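Local coordinates for protein probable glutathione reductase (Sinorhizobium meliloti, PDB 4DNA) that probably reduces glutathione disulfide to glutathione with NADPH, as a homodimeric flavoprotein that binds one FAD per subunit and carries a redox-active disulfide, at residues 5-15 with 30-41; 62-70 with 378-386. All coordinates share one frame; numbering follows the deposited sequence.

In the fold
Interaction 1 is buried: residues 5-15 and 30-41 put two neighbouring parallel strands of the FAD-binding sheet side by side and carry the adenosine end of the cofactor. Interaction 2 lies at the surface on the opposite side of the chain's centre, where 62-70, at the end of helix 48-66, meets 378-386 of the dimerisation region. The two share no element, and their centres are about 48 Å apart. Backbone hydrogen bonds, apolar and aromatic side chains and glycines dominate the first; charged side chains round one arginine, with a small apolar patch beside them, make the second, which also borders the other subunit.

Interaction 1: 5-15 with 30-41; sequences DYDLFVIGGGS and KVAIAEEFRYGG. With FAD (flavin-adenine dinucleotide), chain C.
The methyl of Ala32 sits over the centre of one face of the Tyr6 ring, CB lying 3.5 Å from the ring centroid and 4° off its normal, a CH-pi contact, while the backbone of Lys30 reaches the ring edge. Tyr6 OH is hydrogen-bonded to Glu109. On the same side of the sheet, Phe9 has the carbonyl O of Ala32 over one face, toward the rim; its CD2 touches Ala32 CB at 3.6 Å and its CZ touches Ala34 CB at 3.7 Å. Phe9 reaches both methyls because its CG stands anti to the backbone N (chi1 -160°). The Tyr39 ring has Glu35 CB over its centre and Ile33 CG1 at its edge. On the other face of the sheet, Val10 CG1 packs alongside Ile33 CD1. Strands 8-11 and 31-35 run parallel, 14° apart, neighbouring strands of a beta-alpha-beta unit of Rossmann type, joined through helix 15-25 after the glycine-rich turn. Where the pairing begins, Lys30 O accepts from Asp7 N and Leu8 N, and Lys30 NZ reaches Asp5 O at 2.8 Å; the ladder then alternates up to Gly12 N on Ala34 O. At the far end the cofactor takes over: Glu35 OE1 accepts from ribose O3B of FAD at 2.6 Å and Glu35 OE2 from O2B at 2.8 Å, so both carboxylate oxygens hold the adenosine ribose. Gly13 N adds a weak hydrogen bond to Glu35 OE1, and Gly13 O accepts one from Gly40 N at 2.8 Å. A CB on Gly12 or Gly14 would clash with FAD, and one on Gly13 with Tyr39 and Glu35.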
loop_
_atom_site.group_PDB
_atom_site.type_symbol
_atom_site.label_atom_id
_atom_site.label_comp_id
_atom_site.label_asym_id
_atom_site.label_seq_id
_atom_site.Cartn_x
_atom_site.Cartn_y
_atom_site.Cartn_z
ATOM N N ASP A 5 -34.367 20.746 -28.027
ATOM C CA ASP A 5 -34.283 21.362 -26.707
ATOM C C ASP A 5 -32.855 21.338 -26.183
ATOM O O ASP A 5 -32.341 22.352 -25.728
ATOM C CB ASP A 5 -35.206 20.651 -25.714
ATOM C CG ASP A 5 -36.654 20.632 -26.163
ATOM O OD1 ASP A 5 -37.131 21.619 -26.774
ATOM O OD2 ASP A 5 -37.322 19.619 -25.892
ATOM N N TYR A 6 -32.217 20.178 -26.249
ATOM C CA TYR A 6 -30.853 20.037 -25.757
ATOM C C TYR A 6 -29.978 19.401 -26.815
ATOM O O TYR A 6 -30.478 18.807 -27.764
ATOM C CB TYR A 6 -30.822 19.194 -24.475
ATOM C CG TYR A 6 -31.743 19.701 -23.389
ATOM C CD1 TYR A 6 -31.381 20.781 -22.591
ATOM C CD2 TYR A 6 -32.978 19.103 -23.165
ATOM C CE1 TYR A 6 -32.226 21.253 -21.598
ATOM C CE2 TYR A 6 -33.831 19.566 -22.174
ATOM C CZ TYR A 6 -33.454 20.640 -21.391
ATOM O OH TYR A 6 -34.302 21.102 -20.406
ATOM N N ASP A 7 -28.669 19.541 -26.663
ATOM C CA ASP A 7 -27.754 18.826 -27.531
ATOM C C ASP A 7 -27.613 17.412 -26.993
ATOM O O ASP A 7 -27.476 16.461 -27.762
ATOM C CB ASP A 7 -26.394 19.525 -27.596
ATOM C CG ASP A 7 -26.475 20.892 -28.252
ATOM O OD1 ASP A 7 -26.584 20.963 -29.502
ATOM O OD2 ASP A 7 -26.437 21.905 -27.517
ATOM N N LEU A 8 -27.683 17.283 -25.668
ATOM C CA LEU A 8 -27.397 16.020 -25.009
ATOM C C LEU A 8 -28.201 15.795 -23.737
ATOM O O LEU A 8 -27.927 16.420 -22.717
ATOM C CB LEU A 8 -25.907 15.915 -24.671
ATOM C CG LEU A 8 -25.552 14.640 -23.901
ATOM C CD1 LEU A 8 -25.462 13.436 -24.831
ATOM C CD2 LEU A 8 -24.261 14.821 -23.131
ATOM N N PHE A 9 -29.170 14.883 -23.789
ATOM C CA PHE A 9 -29.815 14.414 -22.569
ATOM C C PHE A 9 -29.107 13.174 -22.031
ATOM O O PHE A 9 -28.783 12.257 -22.789
ATOM C CB PHE A 9 -31.308 14.134 -22.777
ATOM C CG PHE A 9 -32.095 14.119 -21.496
ATOM C CD1 PHE A 9 -32.094 12.995 -20.668
ATOM C CD2 PHE A 9 -32.816 15.233 -21.102
ATOM C CE1 PHE A 9 -32.804 12.981 -19.483
ATOM C CE2 PHE A 9 -33.530 15.224 -19.920
ATOM C CZ PHE A 9 -33.524 14.099 -19.109
ATOM N N VAL A 10 -28.869 13.175 -20.721
ATOM C CA VAL A 10 -28.227 12.075 -20.006
ATOM C C VAL A 10 -29.234 11.491 -19.015
ATOM O O VAL A 10 -29.665 12.180 -18.091
ATOM C CB VAL A 10 -26.991 12.572 -19.216
ATOM C CG1 VAL A 10 -26.433 11.478 -18.328
ATOM C CG2 VAL A 10 -25.911 13.079 -20.147
ATOM N N ILE A 11 -29.616 10.234 -19.202
ATOM C CA ILE A 11 -30.501 9.586 -18.247
ATOM C C ILE A 11 -29.689 8.806 -17.223
ATOM O O ILE A 11 -29.044 7.815 -17.566
ATOM C CB ILE A 11 -31.495 8.617 -18.910
ATOM C CG1 ILE A 11 -32.191 9.270 -20.101
ATOM C CG2 ILE A 11 -32.527 8.164 -17.893
ATOM C CD1 ILE A 11 -33.034 8.310 -20.924
ATOM N N GLY A 12 -29.738 9.248 -15.969
ATOM C CA GLY A 12 -29.056 8.559 -14.871
ATOM C C GLY A 12 -27.925 9.385 -14.296
ATOM O O GLY A 12 -27.025 9.785 -15.026
ATOM N N GLY A 13 -27.968 9.648 -12.990
ATOM C CA GLY A 13 -27.014 10.548 -12.358
ATOM C C GLY A 13 -25.961 9.853 -11.530
ATOM O O GLY A 13 -25.537 10.359 -10.491
ATOM N N GLY A 14 -25.545 8.677 -11.978
ATOM C CA GLY A 14 -24.466 7.966 -11.325
ATOM C C GLY A 14 -23.137 8.354 -11.940
ATOM O O GLY A 14 -23.031 9.373 -12.627
ATOM N N SER A 15 -22.132 7.514 -11.711
ATOM C CA SER A 15 -20.765 7.779 -12.123
ATOM C C SER A 15 -20.656 8.075 -13.628
ATOM O O SER A 15 -20.154 9.134 -14.039
ATOM C CB SER A 15 -19.873 6.602 -11.714
ATOM O OG SER A 15 -19.939 6.345 -10.305
ATOM N N LYS A 30 -25.593 22.437 -24.822
ATOM C CA LYS A 30 -26.846 22.341 -24.086
ATOM C C LYS A 30 -27.013 20.904 -23.573
ATOM O O LYS A 30 -27.295 19.992 -24.356
ATOM C CB LYS A 30 -28.014 22.702 -24.999
ATOM C CG LYS A 30 -28.325 24.184 -25.121
ATOM C CD LYS A 30 -29.621 24.506 -24.395
ATOM C CE LYS A 30 -30.586 25.245 -25.306
ATOM N NZ LYS A 30 -31.993 24.970 -24.906
ATOM N N VAL A 31 -26.825 20.703 -22.270
ATOM C CA VAL A 31 -26.946 19.368 -21.667
ATOM C C VAL A 31 -28.067 19.358 -20.631
ATOM O O VAL A 31 -28.278 20.352 -19.940
ATOM C CB VAL A 31 -25.619 18.917 -20.987
ATOM C CG1 VAL A 31 -25.735 17.520 -20.396
ATOM C CG2 VAL A 31 -24.448 18.965 -21.962
ATOM N N ALA A 32 -28.786 18.249 -20.527
ATOM C CA ALA A 32 -29.737 18.046 -19.432
ATOM C C ALA A 32 -29.523 16.679 -18.761
ATOM O O ALA A 32 -29.173 15.704 -19.430
ATOM C CB ALA A 32 -31.162 18.187 -19.938
ATOM N N ILE A 33 -29.724 16.603 -17.448
ATOM C CA ILE A 33 -29.526 15.339 -16.728
ATOM C C ILE A 33 -30.598 15.067 -15.667
ATOM O O ILE A 33 -30.952 15.951 -14.882
ATOM C CB ILE A 33 -28.085 15.215 -16.145
ATOM C CG1 ILE A 33 -27.904 13.889 -15.377
ATOM C CG2 ILE A 33 -27.717 16.432 -15.302
ATOM C CD1 ILE A 33 -26.469 13.427 -15.214
ATOM N N ALA A 34 -31.104 13.837 -15.654
ATOM C CA ALA A 34 -32.164 13.444 -14.734
ATOM C C ALA A 34 -31.765 12.288 -13.817
ATOM O O ALA A 34 -31.349 11.223 -14.291
ATOM C CB ALA A 34 -33.415 13.085 -15.515
ATOM N N GLU A 35 -31.894 12.498 -12.506
ATOM C CA GLU A 35 -31.721 11.408 -11.543
ATOM C C GLU A 35 -33.002 11.191 -10.735
ATOM O O GLU A 35 -33.542 12.133 -10.149
ATOM C CB GLU A 35 -30.512 11.651 -10.627
ATOM C CG GLU A 35 -30.465 10.782 -9.374
ATOM C CD GLU A 35 -30.073 9.331 -9.644
ATOM O OE1 GLU A 35 -28.984 9.107 -10.211
ATOM O OE2 GLU A 35 -30.832 8.405 -9.268
ATOM N N GLU A 36 -33.471 9.943 -10.709
ATOM C CA GLU A 36 -34.727 9.563 -10.056
ATOM C C GLU A 36 -34.616 9.286 -8.547
ATOM O O GLU A 36 -35.561 8.788 -7.913
ATOM C CB GLU A 36 -35.307 8.325 -10.743
ATOM C CG GLU A 36 -34.569 7.019 -10.472
ATOM C CD GLU A 36 -35.376 5.801 -10.895
ATOM O OE1 GLU A 36 -36.584 5.959 -11.218
ATOM O OE2 GLU A 36 -34.814 4.686 -10.902
ATOM N N PHE A 37 -33.463 9.592 -7.968
ATOM C CA PHE A 37 -33.206 9.209 -6.593
ATOM C C PHE A 37 -32.191 10.175 -5.980
ATOM O O PHE A 37 -32.591 11.209 -5.426
ATOM C CB PHE A 37 -32.796 7.716 -6.512
ATOM C CG PHE A 37 -32.487 7.231 -5.114
ATOM C CD1 PHE A 37 -33.329 7.534 -4.041
ATOM C CD2 PHE A 37 -31.351 6.453 -4.869
ATOM C CE1 PHE A 37 -33.035 7.092 -2.758
ATOM C CE2 PHE A 37 -31.057 6.002 -3.584
ATOM C CZ PHE A 37 -31.902 6.325 -2.530
ATOM N N ARG A 38 -30.898 9.861 -6.099
ATOM C CA ARG A 38 -29.828 10.673 -5.502
ATOM C C ARG A 38 -28.593 10.759 -6.402
ATOM O O ARG A 38 -28.030 9.730 -6.795
ATOM C CB ARG A 38 -29.437 10.130 -4.120
ATOM C CG ARG A 38 -30.445 10.395 -3.018
ATOM C CD ARG A 38 -29.930 9.910 -1.676
ATOM N NE ARG A 38 -29.100 10.900 -0.995
ATOM C CZ ARG A 38 -28.555 10.719 0.207
ATOM N NH1 ARG A 38 -28.743 9.587 0.876
ATOM N NH2 ARG A 38 -27.819 11.680 0.748
ATOM N N TYR A 39 -28.188 11.991 -6.719
ATOM C CA TYR A 39 -27.027 12.268 -7.576
ATOM C C TYR A 39 -25.713 11.737 -6.987
ATOM O O TYR A 39 -25.449 11.887 -5.788
ATOM C CB TYR A 39 -26.931 13.770 -7.898
ATOM C CG TYR A 39 -27.822 14.189 -9.059
ATOM C CD1 TYR A 39 -27.409 14.017 -10.392
ATOM C CD2 TYR A 39 -29.081 14.741 -8.832
ATOM C CE1 TYR A 39 -28.223 14.385 -11.452
ATOM C CE2 TYR A 39 -29.899 15.119 -9.886
ATOM C CZ TYR A 39 -29.469 14.938 -11.190
ATOM O OH TYR A 39 -30.296 15.306 -12.232
ATOM N N GLY A 40 -24.898 11.114 -7.839
ATOM C CA GLY A 40 -23.665 10.452 -7.400
ATOM C C GLY A 40 -23.743 8.958 -7.647
ATOM O O GLY A 40 -22.712 8.296 -7.760
ATOM N N GLY A 41 -24.968 8.429 -7.716
ATOM C CA GLY A 41 -25.220 7.050 -8.134
ATOM C C GLY A 41 -24.834 6.005 -7.107
ATOM O O GLY A 41 -24.466 6.345 -5.981
HETATM P PA FAD C . -24.970 4.056 -11.256
HETATM O O1A FAD C . -25.576 2.693 -10.965
HETATM O O2A FAD C . -23.810 4.614 -10.462
HETATM O O5B FAD C . -26.135 5.160 -11.205
HETATM C C5B FAD C . -27.034 5.398 -12.296
HETATM C C4B FAD C . -28.138 6.280 -11.735
HETATM O O4B FAD C . -29.269 6.369 -12.600
HETATM C C3B FAD C . -28.631 5.711 -10.419
HETATM O O3B FAD C . -28.444 6.702 -9.398
HETATM C C2B FAD C . -30.086 5.368 -10.672
HETATM O O2B FAD C . -30.887 5.594 -9.512
HETATM C C1B FAD C . -30.465 6.292 -11.821
HETATM N N9A FAD C . -31.549 5.775 -12.689
HETATM C C8A FAD C . -31.778 4.473 -12.942
HETATM N N7A FAD C . -32.815 4.293 -13.795
HETATM C C5A FAD C . -33.260 5.516 -14.106
HETATM C C6A FAD C . -34.339 6.020 -14.970
HETATM N N6A FAD C . -35.108 5.113 -15.621
HETATM N N1A FAD C . -34.507 7.366 -15.056
HETATM C C2A FAD C . -33.712 8.221 -14.367
HETATM N N3A FAD C . -32.703 7.822 -13.558
HETATM C C4A FAD C . -32.430 6.499 -13.387
HETATM N N1 FAD C . -17.021 -0.401 -8.078
HETATM C C2 FAD C . -15.698 -0.185 -7.900
HETATM O O2 FAD C . -15.007 0.196 -8.870
HETATM N N3 FAD C . -15.105 -0.371 -6.707
HETATM C C4 FAD C . -15.773 -0.783 -5.611
HETATM O O4 FAD C . -15.179 -0.932 -4.515
HETATM C C4X FAD C . -17.229 -1.049 -5.733
HETATM N N5 FAD C . -17.973 -1.460 -4.682
HETATM C C5X FAD C . -19.306 -1.683 -4.838
HETATM C C6 FAD C . -20.073 -2.109 -3.753
HETATM C C7 FAD C . -21.443 -2.350 -3.904
HETATM C C7M FAD C . -22.229 -2.806 -2.701
HETATM C C8 FAD C . -22.101 -2.136 -5.232
HETATM C C8M FAD C . -23.572 -2.364 -5.453
HETATM C C9 FAD C . -21.338 -1.715 -6.313
HETATM C C9A FAD C . -19.971 -1.484 -6.168
HETATM N N10 FAD C . -19.210 -1.053 -7.273
HETATM C C10 FAD C . -17.827 -0.826 -7.076
HETATM C "C1'" FAD C . -19.862 -0.863 -8.581
HETATM C "C2'" FAD C . -20.146 0.595 -8.913
HETATM O "O2'" FAD C . -20.922 1.182 -7.863
HETATM C "C3'" FAD C . -20.857 0.709 -10.263
HETATM O "O3'" FAD C . -20.126 -0.071 -11.216
HETATM C "C4'" FAD C . -20.961 2.149 -10.769
HETATM O "O4'" FAD C . -21.823 2.898 -9.904
HETATM C "C5'" FAD C . -21.509 2.194 -12.185
HETATM O "O5'" FAD C . -22.260 3.395 -12.344
HETATM P P FAD C . -23.296 3.655 -13.558
HETATM O O1P FAD C . -22.809 4.830 -14.385
HETATM O O2P FAD C . -23.637 2.347 -14.231
HETATM O O3P FAD C . -24.629 4.174 -12.826
#

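Interaction 2: 62-70 with 378-386; sequences EHFEDAAGF and MKATLSGRK
Three carboxylates from one end of helix 48-66 gather round the single guanidinium of Arg385, each in a different way. Glu62 lies over one face: its carboxylate is stacked at 18° to the guanidinium plane, and OE2 is 3.1 Å from Arg385 NH1, too far out of that plane for an N-H to point at it, so charge alone binds them. Asp66 comes to the edge and is gripped side-on, OD1 taking NH2 of Arg385 at 2.8 Å and OD2 taking NE at 2.9 Å; NE also bonds to OD1. The two flat groups are turned 54° apart, and NH2 meets OD1 from above the carboxylate plane. Glu65 OE2 adds a weak, long bond from NH2. With chi1 at 167° the Arg385 chain sets off away from its own amide, and a bend at chi3 turns the guanidinium in among the acids. Without the guanidinium, as with an alanine here, Glu62, Glu65 and Asp66 would probably be left crowded together with no shared counter-charge. Alongside, Leu382 CD2 lies over one face of Phe70, 4.1 Å from the ring centroid and toward the rim, and touches Gly69 O at 3.6 Å. Lys379 CG meets Phe70 CE1 at 4.0 Å. Phe70 also meets Phe60 of the second subunit, and the His63 rings of the two subunits stack, so this junction of the FAD-binding and dimerisation regions borders the dimer interface. With three acids round one arginine, the cluster is likely to carry net negative charge, which Lys379, its NZ 5.5 Å from Asp66 OD2, would partly offset.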
loop_
_atom_site.group_PDB
_atom_site.type_symbol
_atom_site.label_atom_id
_atom_site.label_comp_id
_atom_site.label_asym_id
_atom_site.label_seq_id
_atom_site.Cartn_x
_atom_site.Cartn_y
_atom_site.Cartn_z
ATOM N N GLU A 62 -10.118 -5.316 15.200
ATOM C CA GLU A 62 -8.842 -5.992 15.188
ATOM C C GLU A 62 -7.727 -5.109 15.734
ATOM O O GLU A 62 -6.796 -5.606 16.368
ATOM C CB GLU A 62 -8.524 -6.485 13.778
ATOM C CG GLU A 62 -9.311 -7.734 13.397
ATOM C CD GLU A 62 -8.762 -8.448 12.176
ATOM O OE1 GLU A 62 -7.783 -7.947 11.583
ATOM O OE2 GLU A 62 -9.306 -9.522 11.815
ATOM N N HIS A 63 -7.828 -3.801 15.501
ATOM C CA HIS A 63 -6.833 -2.864 16.014
ATOM C C HIS A 63 -6.735 -2.884 17.506
ATOM O O HIS A 63 -5.635 -2.809 18.049
ATOM C CB HIS A 63 -7.079 -1.448 15.521
ATOM C CG HIS A 63 -6.665 -1.227 14.094
ATOM N ND1 HIS A 63 -5.504 -1.693 13.597
ATOM C CD2 HIS A 63 -7.296 -0.549 13.052
ATOM C CE1 HIS A 63 -5.407 -1.352 12.298
ATOM N NE2 HIS A 63 -6.499 -0.648 11.969
ATOM N N PHE A 64 -7.879 -2.998 18.177
ATOM C CA PHE A 64 -7.906 -3.003 19.635
ATOM C C PHE A 64 -7.175 -4.207 20.213
ATOM O O PHE A 64 -6.323 -4.045 21.099
ATOM C CB PHE A 64 -9.339 -2.905 20.179
ATOM C CG PHE A 64 -10.112 -1.714 19.652
ATOM C CD1 PHE A 64 -9.533 -0.442 19.620
ATOM C CD2 PHE A 64 -11.419 -1.861 19.191
ATOM C CE1 PHE A 64 -10.233 0.644 19.126
ATOM C CE2 PHE A 64 -12.126 -0.773 18.705
ATOM C CZ PHE A 64 -11.531 0.479 18.669
ATOM N N GLU A 65 -7.483 -5.404 19.718
ATOM C CA GLU A 65 -6.829 -6.601 20.250
ATOM C C GLU A 65 -5.361 -6.655 19.833
ATOM O O GLU A 65 -4.495 -7.080 20.612
ATOM C CB GLU A 65 -7.585 -7.890 19.898
ATOM C CG GLU A 65 -7.953 -8.028 18.430
ATOM C CD GLU A 65 -9.322 -8.663 18.215
ATOM O OE1 GLU A 65 -10.307 -8.199 18.841
ATOM O OE2 GLU A 65 -9.419 -9.618 17.408
ATOM N N ASP A 66 -5.080 -6.185 18.622
ATOM C CA ASP A 66 -3.720 -6.196 18.110
ATOM C C ASP A 66 -2.786 -5.304 18.902
ATOM O O ASP A 66 -1.602 -5.599 18.982
ATOM C CB ASP A 66 -3.682 -5.827 16.633
ATOM C CG ASP A 66 -3.868 -7.033 15.731
ATOM O OD1 ASP A 66 -4.177 -8.142 16.258
ATOM O OD2 ASP A 66 -3.684 -6.872 14.499
ATOM N N ALA A 67 -3.319 -4.235 19.500
ATOM C CA ALA A 67 -2.508 -3.270 20.255
ATOM C C ALA A 67 -1.906 -3.878 21.513
ATOM O O ALA A 67 -0.922 -3.364 22.037
ATOM C CB ALA A 67 -3.323 -2.035 20.608
ATOM N N ALA A 68 -2.500 -4.973 21.991
ATOM C CA ALA A 68 -2.090 -5.595 23.251
ATOM C C ALA A 68 -0.627 -6.024 23.204
ATOM O O ALA A 68 0.141 -5.776 24.139
ATOM C CB ALA A 68 -2.988 -6.778 23.575
ATOM N N GLY A 69 -0.248 -6.629 22.080
ATOM C CA GLY A 69 1.097 -7.151 21.885
ATOM C C GLY A 69 2.150 -6.077 21.756
ATOM O O GLY A 69 3.336 -6.384 21.703
ATOM N N PHE A 70 1.715 -4.821 21.712
ATOM C CA PHE A 70 2.620 -3.678 21.634
ATOM C C PHE A 70 2.695 -2.841 22.918
ATOM O O PHE A 70 3.127 -1.688 22.880
ATOM C CB PHE A 70 2.243 -2.796 20.446
ATOM C CG PHE A 70 2.638 -3.375 19.121
ATOM C CD1 PHE A 70 1.829 -4.309 18.483
ATOM C CD2 PHE A 70 3.825 -2.994 18.509
ATOM C CE1 PHE A 70 2.193 -4.853 17.260
ATOM C CE2 PHE A 70 4.195 -3.529 17.286
ATOM C CZ PHE A 70 3.374 -4.458 16.654
HETATM N N MSE A 378 4.763 -8.541 9.311
HETATM C CA MSE A 378 5.650 -8.098 10.387
HETATM C C MSE A 378 4.911 -7.831 11.675
HETATM O O MSE A 378 5.343 -8.251 12.733
HETATM C CB MSE A 378 6.439 -6.849 10.011
HETATM C CG MSE A 378 7.787 -7.045 10.703
HETATM SE SE MSE A 378 8.815 -5.373 10.887
HETATM C CE MSE A 378 10.334 -5.978 9.778
ATOM N N LYS A 379 3.786 -7.134 11.582
ATOM C CA LYS A 379 3.010 -6.745 12.742
ATOM C C LYS A 379 2.584 -7.984 13.509
ATOM O O LYS A 379 2.623 -8.000 14.738
ATOM C CB LYS A 379 1.787 -5.933 12.299
ATOM C CG LYS A 379 1.098 -5.156 13.406
ATOM C CD LYS A 379 -0.232 -4.590 12.955
ATOM C CE LYS A 379 -0.095 -3.228 12.278
ATOM N NZ LYS A 379 -1.165 -2.305 12.748
ATOM N N ALA A 380 2.200 -9.027 12.775
ATOM C CA ALA A 380 1.706 -10.277 13.373
ATOM C C ALA A 380 2.780 -10.975 14.164
ATOM O O ALA A 380 2.493 -11.776 15.040
ATOM C CB ALA A 380 1.149 -11.210 12.310
ATOM N N THR A 381 4.023 -10.655 13.854
ATOM C CA THR A 381 5.126 -11.092 14.670
ATOM C C THR A 381 4.896 -10.745 16.149
ATOM O O THR A 381 5.284 -11.505 17.028
ATOM C CB THR A 381 6.451 -10.520 14.153
ATOM O OG1 THR A 381 7.511 -11.407 14.505
ATOM C CG2 THR A 381 6.731 -9.124 14.727
ATOM N N LEU A 382 4.246 -9.614 16.418
ATOM C CA LEU A 382 3.990 -9.183 17.798
ATOM C C LEU A 382 2.536 -9.275 18.278
ATOM O O LEU A 382 2.292 -9.627 19.435
ATOM C CB LEU A 382 4.530 -7.771 18.036
ATOM C CG LEU A 382 5.758 -7.684 18.933
ATOM C CD1 LEU A 382 6.977 -8.293 18.260
ATOM C CD2 LEU A 382 6.016 -6.240 19.319
ATOM N N SER A 383 1.577 -8.945 17.414
ATOM C CA SER A 383 0.156 -9.044 17.774
ATOM C C SER A 383 -0.242 -10.496 18.028
ATOM O O SER A 383 -1.157 -10.765 18.802
ATOM C CB SER A 383 -0.726 -8.450 16.686
ATOM O OG SER A 383 -0.609 -9.205 15.503
ATOM N N GLY A 384 0.468 -11.417 17.380
ATOM C CA GLY A 384 0.213 -12.839 17.504
ATOM C C GLY A 384 -0.991 -13.221 16.675
ATOM O O GLY A 384 -1.601 -14.268 16.906
ATOM N N ARG A 385 -1.299 -12.389 15.682
ATOM C CA ARG A 385 -2.609 -12.401 15.040
ATOM C C ARG A 385 -3.041 -13.696 14.367
ATOM O O ARG A 385 -4.242 -13.959 14.308
ATOM C CB ARG A 385 -2.789 -11.223 14.073
ATOM C CG ARG A 385 -3.999 -11.379 13.152
ATOM C CD ARG A 385 -4.560 -10.040 12.720
ATOM N NE ARG A 385 -5.105 -9.331 13.862
ATOM C CZ ARG A 385 -6.316 -9.534 14.365
ATOM N NH1 ARG A 385 -7.132 -10.421 13.814
ATOM N NH2 ARG A 385 -6.708 -8.840 15.425
ATOM N N LYS A 386 -2.097 -14.492 13.867
ATOM C CA LYS A 386 -2.431 -15.689 13.077
ATOM C C LYS A 386 -2.984 -15.284 11.717
ATOM O O LYS A 386 -4.133 -15.551 11.379
ATOM C CB LYS A 386 -3.402 -16.634 13.810
ATOM C CG LYS A 386 -2.731 -17.834 14.440
ATOM C CD LYS A 386 -2.215 -17.566 15.851
ATOM C CE LYS A 386 -3.259 -17.922 16.905
ATOM N NZ LYS A 386 -2.634 -18.338 18.192
#